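Local coordinates for protein enterotoxin-like toxin X (Staphylococcus aureus, PDB 5U75) that is a secreted superantigen that inhibits phagocytosis and killing by human neutrophils, binding their surface glycoproteins in a sialic acid-dependent manner, at residues L31-Y35 with S133-L137; H113-I119 with F156-V162; R48-Y52 with H97-A102. All blocks are in the same frame, centred on the assembly; numbering follows the deposited sequence.

How the contacts relate
Contact 3 is the buried one, its centre about 6 Å from that of the chain, and it is apolar and aromatic: helix 92-104 packs against a loop. Contacts 1 and 2 lie further out, about 10 and 12 Å from the centre, and are more polar. Contact 2 pairs strand 151-160 of the beta-grasp sheet with strand 118-123 and the residues leading into it, through backbone bonds and waters; contact 1 joins helix 23-35 to the glycan-binding loop by a salt bridge and a tyrosine hydroxyl. The three touch: S133 OG of contact 1 reaches G117 O of contact 2, R100 NH1 of contact 3 reaches K135 O of contact 1, and I99 packs on I119.

Contact 1: residues L31-Y35 with S133-L137; sequences LYDRY and SHKEL
R34 and E136 form the charged link between helix 23-35 and the loop that follows strand 128-132. R34 NH2 lies 2.8 Å from E136 OE1 in a hydrogen-bonded salt bridge. The carboxylate oxygen sits at the edge of the guanidinium, almost in its plane, and receives the proton on its anti lone pair, while the carboxylate itself is turned 78° away from that plane. R34 reaches this far because its chain is stretched from CG to NE, with CG opposite the backbone N (chi1 173°). On the same guanidinium, NH1 gives a hydrogen bond to a water that in turn donates to L137 O, at 2.8 Å from the water oxygen.

Next to it, Y35 OH accepts the backbone proton of L137, N to OH 3.1 Å and nearly straight at 167°. The amide comes to the edge of the Y35 ring. R34 CG lies over the centre of one face of that ring, and Y35 OH in turn lies over one face of the R34 guanidinium, toward its rim. L31 supplies the apolar part: CD1 stands 3.7 Å from H134 O, while CD2 rests against the backbone at E136 N and meets E136 CG at 3.7 Å. The loop so held lies in the segment assigned as the sialic acid-binding motif of the C-terminal beta-grasp domain, where the V-shaped site for sialyl Lewis X is found. K135 turns away from the helix, and its NZ is hydrogen-bonded to O2 of the bound fucose.

Farther out, Y35 OH is also hydrogen-bonded to D96 of helix 92-104, which sets the hydroxyl between a carboxylate and the loop amide. Y109 OH is hydrogen-bonded both to S133 O and to R100 of that helix.

Contact 2: residues H113-I119 with F156-V162; sequences HLPKGNI and FELVKSV
H113 meets V162 at the far end of the pairing: V162 CG2 sits over the centre of one imidazole face, 3.5 Å from the ring centroid and 12° off its normal, a CH-pi contact, while H113 ND1 is hydrogen-bonded to E24 of helix 23-35. The two segments run antiparallel. A water bridges H113 N to K160 NZ, whose chain bends at its last two torsions so that NZ also bonds V162 O and forms a salt bridge with D164. Another water donates to L114 O and accepts from S161 N. P115 has its CA 3.2 Å from V159 O, a CA-H...O approach.

K116 and V159 make the hydrogen-bonded pair, with N to O 2.8 Å in each direction. Beyond CB the lysine has CG wedged between backbone N and carbonyl carbon (chi1 57°), which carries the chain obliquely across V159, CE to CG1 3.9 Å; with a bend at chi4, NZ donates to S161 OG at 2.7 Å. G117 CA lies 3.5 Å from E157 O, a CA-H...O contact, at a positive phi that glycine takes up readily. L158 CD2 fits against G117 O. A third water links N118 N to E157 O, while E157 N gives N118 O a weak bond of 3.4 Å. I119 faces F156 as a non-hydrogen-bonded pair, and its CG1 packs on L158 CD1.

Strand 151-160 lies between strands 61-72 and 118-123 of the mixed beta-grasp sheet; L114 packs on L27, V28 and L31 of helix 23-35, and F156 sets its ring edge-to-face with H103 of helix 92-104.

Contact 3: residues R48-Y52 with H97-A102; sequences RNWVY and HIIRFA
V51 and A102 bring their CA atoms to 4.8 Å where the loop after strand 43-44 passes one side of helix 92-104; R48 O accepts from both V51 N and Y52 N, which curls the loop and leaves W50 directed at the helix. The indole carries the contact. I98 lies across it at about a right angle, its CG2 over the five-membered ring, 3.6 Å from that centroid and 12° off the normal, while I98 CG1 covers the six-membered part at CE2 and CZ2.

F101 meets the same indole differently. The edge of W50 points at the phenyl face, CE3 leading and 3.8 Å from F101 CG, with planes at 82° and centroids 5.3 Å apart: a T-shaped pair. F101 CG stands opposite the backbone N (chi1 -178°), and the ring thus reaches past W50, F101 CD1 lying 3.7 Å from W50 CB, to V51 CG2, which touches the phenyl rim at CE1. H97 completes the aromatic cluster from the far end of the indole, where W50 CZ3 comes 3.8 Å from H97 CD2 at the imidazole edge; H97 NE2 is bonded to K37 O. I40 of strand 39-40 touches both W50 and H97, so the cluster joins the helix of the beta-grasp domain to the part of the chain before strand 61-72. On the other side of that helix I99 packs on I121 of strand 118-123.

The contact is apolar and aromatic, so van der Waals packing and the edge-to-face pair probably do most of the holding. W50 O is buried, lies 3.2 Å from A102 CB and meets the F101 ring at its edge; it has no polar partner in the model, which may carry a desolvation cost.

Contact 1: residues L31-Y35 with S133-L137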
loop_
_atom_site.group_PDB
_atom_site.type_symbol
_atom_site.label_atom_id
_atom_site.label_comp_id
_atom_site.label_asym_id
_atom_site.label_seq_id
_atom_site.Cartn_x
_atom_site.Cartn_y
_atom_site.Cartn_z
ATOM N N LEU A 31 11.453 4.359 4.729
ATOM C CA LEU A 31 10.187 3.835 4.216
ATOM C C LEU A 31 9.986 4.237 2.775
ATOM O O LEU A 31 9.635 3.393 1.948
ATOM C CB LEU A 31 9.011 4.303 5.075
ATOM C CG LEU A 31 8.977 3.652 6.455
ATOM C CD1 LEU A 31 8.107 4.442 7.432
ATOM C CD2 LEU A 31 8.458 2.229 6.371
ATOM N N TYR A 32 10.246 5.505 2.449
ATOM C CA TYR A 32 10.116 5.956 1.083
ATOM C C TYR A 32 11.057 5.169 0.151
ATOM O O TYR A 32 10.654 4.748 -0.930
ATOM C CB TYR A 32 10.368 7.455 0.936
ATOM C CG TYR A 32 10.247 7.917 -0.491
ATOM C CD1 TYR A 32 9.000 8.217 -1.044
ATOM C CD2 TYR A 32 11.371 7.999 -1.321
ATOM C CE1 TYR A 32 8.876 8.606 -2.365
ATOM C CE2 TYR A 32 11.252 8.384 -2.640
ATOM C CZ TYR A 32 10.008 8.688 -3.159
ATOM O OH TYR A 32 9.888 9.071 -4.466
ATOM N N ASP A 33 12.304 4.976 0.568
ATOM C CA ASP A 33 13.288 4.329 -0.313
ATOM C C ASP A 33 12.950 2.867 -0.567
ATOM O O ASP A 33 13.146 2.385 -1.673
ATOM C CB ASP A 33 14.702 4.445 0.248
ATOM C CG ASP A 33 15.263 5.848 0.130
ATOM O OD1 ASP A 33 14.811 6.641 -0.726
ATOM O OD2 ASP A 33 16.188 6.141 0.901
ATOM N N ARG A 34 12.455 2.185 0.455
ATOM C CA ARG A 34 12.009 0.806 0.315
ATOM C C ARG A 34 10.790 0.703 -0.588
ATOM O O ARG A 34 10.789 -0.032 -1.574
ATOM C CB ARG A 34 11.674 0.209 1.678
ATOM C CG ARG A 34 11.039 -1.168 1.567
ATOM C CD ARG A 34 10.943 -1.894 2.870
ATOM N NE ARG A 34 10.175 -3.138 2.722
ATOM C CZ ARG A 34 10.182 -4.145 3.581
ATOM N NH1 ARG A 34 9.463 -5.235 3.334
ATOM N NH2 ARG A 34 10.917 -4.095 4.693
ATOM N N TYR A 35 9.742 1.447 -0.249
ATOM C CA TYR A 35 8.432 1.220 -0.860
ATOM C C TYR A 35 8.165 1.978 -2.164
ATOM O O TYR A 35 7.152 1.716 -2.828
ATOM C CB TYR A 35 7.358 1.500 0.190
ATOM C CG TYR A 35 7.282 0.457 1.277
ATOM C CD1 TYR A 35 6.811 -0.820 0.999
ATOM C CD2 TYR A 35 7.665 0.732 2.592
ATOM C CE1 TYR A 35 6.700 -1.778 1.983
ATOM C CE2 TYR A 35 7.559 -0.235 3.599
ATOM C CZ TYR A 35 7.072 -1.494 3.293
ATOM O OH TYR A 35 6.944 -2.469 4.266
ATOM N N SER A 133 1.578 1.660 9.276
ATOM C CA SER A 133 2.229 2.535 8.313
ATOM C C SER A 133 3.498 3.218 8.779
ATOM O O SER A 133 4.253 3.709 7.977
ATOM C CB SER A 133 1.256 3.599 7.800
ATOM O OG SER A 133 0.903 4.502 8.839
ATOM N N HIS A 134 3.700 3.292 10.090
ATOM C CA HIS A 134 4.802 4.055 10.666
ATOM C C HIS A 134 6.150 3.312 10.642
ATOM O O HIS A 134 7.185 3.902 10.982
ATOM C CB HIS A 134 4.443 4.470 12.110
ATOM C CG HIS A 134 4.381 3.334 13.073
ATOM N ND1 HIS A 134 3.283 2.511 13.203
ATOM C CD2 HIS A 134 5.302 2.872 13.955
ATOM C CE1 HIS A 134 3.518 1.614 14.140
ATOM N NE2 HIS A 134 4.743 1.805 14.599
ATOM N N LYS A 135 6.140 2.041 10.238
ATOM C CA LYS A 135 7.331 1.223 10.230
ATOM C C LYS A 135 7.246 0.198 9.096
ATOM O O LYS A 135 6.178 -0.027 8.532
ATOM C CB LYS A 135 7.493 0.511 11.584
ATOM C CG LYS A 135 6.356 -0.417 11.964
ATOM C CD LYS A 135 6.520 -1.053 13.332
ATOM C CE LYS A 135 5.384 -2.021 13.612
ATOM N NZ LYS A 135 5.376 -2.568 14.998
ATOM N N GLU A 136 8.375 -0.435 8.797
ATOM C CA GLU A 136 8.421 -1.467 7.760
ATOM C C GLU A 136 7.637 -2.701 8.188
ATOM O O GLU A 136 7.389 -2.925 9.362
ATOM C CB GLU A 136 9.883 -1.839 7.443
ATOM C CG GLU A 136 10.666 -0.694 6.845
ATOM C CD GLU A 136 12.119 -1.050 6.550
ATOM O OE1 GLU A 136 12.369 -2.140 6.000
ATOM O OE2 GLU A 136 13.012 -0.225 6.857
ATOM N N LEU A 137 7.216 -3.512 7.216
ATOM C CA LEU A 137 6.664 -4.830 7.527
ATOM C C LEU A 137 7.679 -5.629 8.341
ATOM O O LEU A 137 8.868 -5.642 7.996
ATOM C CB LEU A 137 6.390 -5.594 6.226
ATOM C CG LEU A 137 5.745 -6.972 6.298
ATOM C CD1 LEU A 137 4.307 -6.889 6.763
ATOM C CD2 LEU A 137 5.825 -7.649 4.926
HETATM O O HOH W 1 9.962 -6.736 5.716
#

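Contact 2: residues H113-I119 with F156-V162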
loop_
_atom_site.group_PDB
_atom_site.type_symbol
_atom_site.label_atom_id
_atom_site.label_comp_id
_atom_site.label_asym_id
_atom_site.label_seq_id
_atom_site.Cartn_x
_atom_site.Cartn_y
_atom_site.Cartn_z
ATOM N N HIS A 113 7.930 13.919 7.985
ATOM C CA HIS A 113 7.221 13.369 9.132
ATOM C C HIS A 113 6.578 12.019 8.838
ATOM O O HIS A 113 6.044 11.800 7.758
ATOM C CB HIS A 113 6.154 14.359 9.607
ATOM C CG HIS A 113 6.703 15.719 9.874
ATOM N ND1 HIS A 113 7.483 15.992 10.975
ATOM C CD2 HIS A 113 6.623 16.872 9.169
ATOM C CE1 HIS A 113 7.854 17.259 10.943
ATOM N NE2 HIS A 113 7.338 17.816 9.864
ATOM N N LEU A 114 6.620 11.141 9.829
ATOM C CA LEU A 114 6.068 9.803 9.712
ATOM C C LEU A 114 4.556 9.842 9.840
ATOM O O LEU A 114 4.023 10.482 10.750
ATOM C CB LEU A 114 6.597 8.881 10.807
ATOM C CG LEU A 114 7.958 8.213 10.645
ATOM C CD1 LEU A 114 8.299 7.493 11.944
ATOM C CD2 LEU A 114 7.942 7.236 9.473
ATOM N N PRO A 115 3.852 9.097 8.975
ATOM C CA PRO A 115 2.427 8.900 9.215
ATOM C C PRO A 115 2.195 7.875 10.291
ATOM O O PRO A 115 3.126 7.189 10.737
ATOM C CB PRO A 115 1.916 8.363 7.871
ATOM C CG PRO A 115 3.094 7.600 7.332
ATOM C CD PRO A 115 4.326 8.334 7.798
ATOM N N LYS A 116 0.941 7.758 10.688
ATOM C CA LYS A 116 0.518 6.730 11.594
ATOM C C LYS A 116 -0.850 6.226 11.161
ATOM O O LYS A 116 -1.560 6.890 10.422
ATOM C CB LYS A 116 0.503 7.264 13.039
ATOM C CG LYS A 116 -0.360 8.486 13.254
ATOM C CD LYS A 116 0.021 9.214 14.544
ATOM C CE LYS A 116 -1.040 10.245 14.936
ATOM N NZ LYS A 116 -0.451 11.454 15.570
ATOM N N GLY A 117 -1.186 5.028 11.603
ATOM C CA GLY A 117 -2.431 4.384 11.246
ATOM C C GLY A 117 -2.160 3.144 10.412
ATOM O O GLY A 117 -1.043 2.910 9.922
ATOM N N ASN A 118 -3.195 2.353 10.252
ATOM C CA ASN A 118 -3.070 1.073 9.586
ATOM C C ASN A 118 -3.662 1.060 8.208
ATOM O O ASN A 118 -4.709 1.662 7.955
ATOM C CB ASN A 118 -3.746 -0.013 10.383
ATOM C CG ASN A 118 -3.126 -0.198 11.747
ATOM O OD1 ASN A 118 -1.935 0.064 11.944
ATOM N ND2 ASN A 118 -3.944 -0.618 12.703
ATOM N N ILE A 119 -2.991 0.309 7.339
ATOM C CA ILE A 119 -3.536 -0.115 6.055
ATOM C C ILE A 119 -3.966 -1.572 6.255
ATOM O O ILE A 119 -3.185 -2.387 6.750
ATOM C CB ILE A 119 -2.467 -0.004 4.956
ATOM C CG1 ILE A 119 -1.919 1.418 4.870
ATOM C CG2 ILE A 119 -3.032 -0.439 3.605
ATOM C CD1 ILE A 119 -0.583 1.513 4.150
ATOM N N PHE A 156 -7.964 1.896 4.750
ATOM C CA PHE A 156 -6.950 2.564 5.555
ATOM C C PHE A 156 -7.455 3.838 6.176
ATOM O O PHE A 156 -8.320 4.503 5.597
ATOM C CB PHE A 156 -5.704 2.921 4.711
ATOM C CG PHE A 156 -5.998 3.741 3.487
ATOM C CD1 PHE A 156 -6.466 3.140 2.320
ATOM C CD2 PHE A 156 -5.781 5.104 3.481
ATOM C CE1 PHE A 156 -6.741 3.898 1.190
ATOM C CE2 PHE A 156 -6.039 5.872 2.352
ATOM C CZ PHE A 156 -6.522 5.265 1.194
ATOM N N GLU A 157 -6.871 4.183 7.325
ATOM C CA GLU A 157 -7.105 5.466 7.998
ATOM C C GLU A 157 -5.750 5.940 8.469
ATOM O O GLU A 157 -5.289 5.542 9.545
ATOM C CB GLU A 157 -8.032 5.296 9.204
ATOM C CG GLU A 157 -9.303 4.528 8.915
ATOM C CD GLU A 157 -10.136 4.285 10.158
ATOM O OE1 GLU A 157 -9.578 4.364 11.276
ATOM O OE2 GLU A 157 -11.342 4.007 10.013
ATOM N N LEU A 158 -5.098 6.759 7.651
ATOM C CA LEU A 158 -3.762 7.211 7.915
ATOM C C LEU A 158 -3.777 8.685 8.303
ATOM O O LEU A 158 -4.601 9.472 7.802
ATOM C CB LEU A 158 -2.897 6.984 6.688
ATOM C CG LEU A 158 -2.825 5.517 6.227
ATOM C CD1 LEU A 158 -1.861 5.428 5.053
ATOM C CD2 LEU A 158 -2.401 4.581 7.352
ATOM N N VAL A 159 -2.850 9.035 9.192
ATOM C CA VAL A 159 -2.759 10.376 9.752
ATOM C C VAL A 159 -1.315 10.867 9.675
ATOM O O VAL A 159 -0.386 10.138 10.033
ATOM C CB VAL A 159 -3.261 10.373 11.219
ATOM C CG1 VAL A 159 -2.961 11.707 11.906
ATOM C CG2 VAL A 159 -4.748 10.068 11.261
ATOM N N LYS A 160 -1.132 12.083 9.170
ATOM C CA LYS A 160 0.120 12.798 9.278
ATOM C C LYS A 160 -0.179 14.080 10.086
ATOM O O LYS A 160 -0.888 14.957 9.624
ATOM C CB LYS A 160 0.705 13.101 7.914
ATOM C CG LYS A 160 2.151 13.575 8.003
ATOM C CD LYS A 160 2.868 13.499 6.667
ATOM C CE LYS A 160 2.557 14.697 5.791
ATOM N NZ LYS A 160 3.309 15.925 6.184
ATOM N N SER A 161 0.361 14.159 11.300
ATOM C CA SER A 161 -0.066 15.195 12.247
ATOM C C SER A 161 0.254 16.619 11.852
ATOM O O SER A 161 -0.479 17.553 12.215
ATOM C CB SER A 161 0.503 14.893 13.620
ATOM O OG SER A 161 -0.053 13.684 14.078
ATOM N N VAL A 162 1.327 16.811 11.108
ATOM C CA VAL A 162 1.704 18.151 10.696
ATOM C C VAL A 162 2.005 18.170 9.214
ATOM O O VAL A 162 2.377 17.153 8.630
ATOM C CB VAL A 162 2.909 18.685 11.517
ATOM C CG1 VAL A 162 2.563 18.750 13.001
ATOM C CG2 VAL A 162 4.140 17.831 11.313
HETATM O O HOH W 2 6.002 14.596 5.880
HETATM O O HOH W 3 2.371 12.175 11.985
HETATM O O HOH W 4 -5.565 3.047 11.517
#

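Contact 3: residues R48-Y52 with H97-A102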
loop_
_atom_site.group_PDB
_atom_site.type_symbol
_atom_site.label_atom_id
_atom_site.label_comp_id
_atom_site.label_asym_id
_atom_site.label_seq_id
_atom_site.Cartn_x
_atom_site.Cartn_y
_atom_site.Cartn_z
ATOM N N ARG A 48 1.007 1.644 -15.054
ATOM C CA ARG A 48 0.367 2.195 -13.835
ATOM C C ARG A 48 -0.581 1.217 -13.118
ATOM O O ARG A 48 -1.462 1.641 -12.349
ATOM C CB ARG A 48 -0.350 3.513 -14.142
ATOM C CG ARG A 48 0.563 4.542 -14.799
ATOM C CD ARG A 48 -0.040 5.937 -14.736
ATOM N NE ARG A 48 -1.169 6.066 -15.655
ATOM C CZ ARG A 48 -1.098 6.458 -16.934
ATOM N NH1 ARG A 48 0.063 6.792 -17.499
ATOM N NH2 ARG A 48 -2.213 6.523 -17.664
ATOM N N ASN A 49 -0.379 -0.090 -13.317
ATOM C CA ASN A 49 -1.197 -1.080 -12.627
ATOM C C ASN A 49 -1.045 -1.092 -11.099
ATOM O O ASN A 49 -1.905 -1.603 -10.414
ATOM C CB ASN A 49 -0.899 -2.488 -13.143
ATOM C CG ASN A 49 -1.626 -2.797 -14.423
ATOM O OD1 ASN A 49 -2.611 -2.148 -14.777
ATOM N ND2 ASN A 49 -1.149 -3.798 -15.121
ATOM N N TRP A 50 0.058 -0.573 -10.578
ATOM C CA TRP A 50 0.231 -0.464 -9.101
ATOM C C TRP A 50 -0.217 0.904 -8.588
ATOM O O TRP A 50 0.120 1.283 -7.456
ATOM C CB TRP A 50 1.687 -0.674 -8.714
ATOM C CG TRP A 50 2.280 -2.021 -8.935
ATOM C CD1 TRP A 50 1.714 -3.119 -9.527
ATOM C CD2 TRP A 50 3.593 -2.412 -8.541
ATOM N NE1 TRP A 50 2.605 -4.165 -9.506
ATOM C CE2 TRP A 50 3.770 -3.757 -8.926
ATOM C CE3 TRP A 50 4.649 -1.746 -7.901
ATOM C CZ2 TRP A 50 4.963 -4.461 -8.673
ATOM C CZ3 TRP A 50 5.834 -2.438 -7.660
ATOM C CH2 TRP A 50 5.978 -3.785 -8.043
ATOM N N VAL A 51 -0.962 1.662 -9.392
ATOM C CA VAL A 51 -1.367 3.025 -9.027
ATOM C C VAL A 51 -2.880 3.188 -9.217
ATOM O O VAL A 51 -3.631 3.464 -8.251
ATOM C CB VAL A 51 -0.574 4.088 -9.853
ATOM C CG1 VAL A 51 -1.070 5.503 -9.572
ATOM C CG2 VAL A 51 0.926 3.993 -9.606
ATOM N N TYR A 52 -3.345 3.047 -10.461
ATOM C CA TYR A 52 -4.760 3.268 -10.775
ATOM C C TYR A 52 -5.035 2.864 -12.232
ATOM O O TYR A 52 -4.313 3.271 -13.133
ATOM C CB TYR A 52 -5.184 4.751 -10.574
ATOM C CG TYR A 52 -6.640 5.021 -10.883
ATOM C CD1 TYR A 52 -7.064 5.391 -12.186
ATOM C CD2 TYR A 52 -7.606 4.896 -9.907
ATOM C CE1 TYR A 52 -8.405 5.612 -12.463
ATOM C CE2 TYR A 52 -8.943 5.102 -10.180
ATOM C CZ TYR A 52 -9.340 5.474 -11.450
ATOM O OH TYR A 52 -10.677 5.669 -11.696
ATOM N N HIS A 97 4.364 -4.526 -0.341
ATOM C CA HIS A 97 5.135 -3.639 -1.183
ATOM C C HIS A 97 4.287 -2.878 -2.177
ATOM O O HIS A 97 4.347 -1.652 -2.250
ATOM C CB HIS A 97 6.243 -4.367 -1.963
ATOM C CG HIS A 97 7.066 -3.429 -2.767
ATOM N ND1 HIS A 97 8.118 -2.729 -2.223
ATOM C CD2 HIS A 97 6.908 -2.961 -4.026
ATOM C CE1 HIS A 97 8.611 -1.909 -3.132
ATOM N NE2 HIS A 97 7.885 -2.024 -4.233
ATOM N N ILE A 98 3.510 -3.626 -2.951
ATOM C CA ILE A 98 2.713 -3.033 -4.026
ATOM C C ILE A 98 1.658 -2.078 -3.460
ATOM O O ILE A 98 1.444 -0.990 -3.997
ATOM C CB ILE A 98 2.064 -4.131 -4.903
ATOM C CG1 ILE A 98 3.169 -4.945 -5.602
ATOM C CG2 ILE A 98 1.094 -3.522 -5.910
ATOM C CD1 ILE A 98 2.684 -6.214 -6.269
ATOM N N ILE A 99 1.027 -2.477 -2.356
ATOM C CA ILE A 99 0.058 -1.615 -1.702
ATOM C C ILE A 99 0.695 -0.307 -1.252
ATOM O O ILE A 99 0.150 0.760 -1.537
ATOM C CB ILE A 99 -0.642 -2.318 -0.529
ATOM C CG1 ILE A 99 -1.590 -3.379 -1.085
ATOM C CG2 ILE A 99 -1.414 -1.318 0.337
ATOM C CD1 ILE A 99 -2.062 -4.375 -0.048
ATOM N N ARG A 100 1.827 -0.365 -0.565
ATOM C CA ARG A 100 2.451 0.883 -0.092
ATOM C C ARG A 100 2.954 1.735 -1.247
ATOM O O ARG A 100 2.870 2.965 -1.185
ATOM C CB ARG A 100 3.543 0.612 0.940
ATOM C CG ARG A 100 3.037 -0.122 2.150
ATOM C CD ARG A 100 3.880 0.121 3.387
ATOM N NE ARG A 100 3.762 -0.969 4.326
ATOM C CZ ARG A 100 4.164 -0.961 5.596
ATOM N NH1 ARG A 100 4.670 0.131 6.154
ATOM N NH2 ARG A 100 4.028 -2.063 6.318
ATOM N N PHE A 101 3.428 1.099 -2.331
ATOM C CA PHE A 101 3.761 1.828 -3.554
ATOM C C PHE A 101 2.584 2.679 -4.069
ATOM O O PHE A 101 2.752 3.858 -4.403
ATOM C CB PHE A 101 4.228 0.844 -4.643
ATOM C CG PHE A 101 4.633 1.506 -5.919
ATOM C CD1 PHE A 101 3.687 1.814 -6.899
ATOM C CD2 PHE A 101 5.975 1.814 -6.164
ATOM C CE1 PHE A 101 4.065 2.416 -8.097
ATOM C CE2 PHE A 101 6.352 2.409 -7.360
ATOM C CZ PHE A 101 5.404 2.710 -8.327
ATOM N N ALA A 102 1.389 2.084 -4.082
ATOM C CA ALA A 102 0.161 2.797 -4.466
ATOM C C ALA A 102 -0.146 3.982 -3.539
ATOM O O ALA A 102 -0.578 5.050 -3.999
ATOM C CB ALA A 102 -1.000 1.836 -4.513
#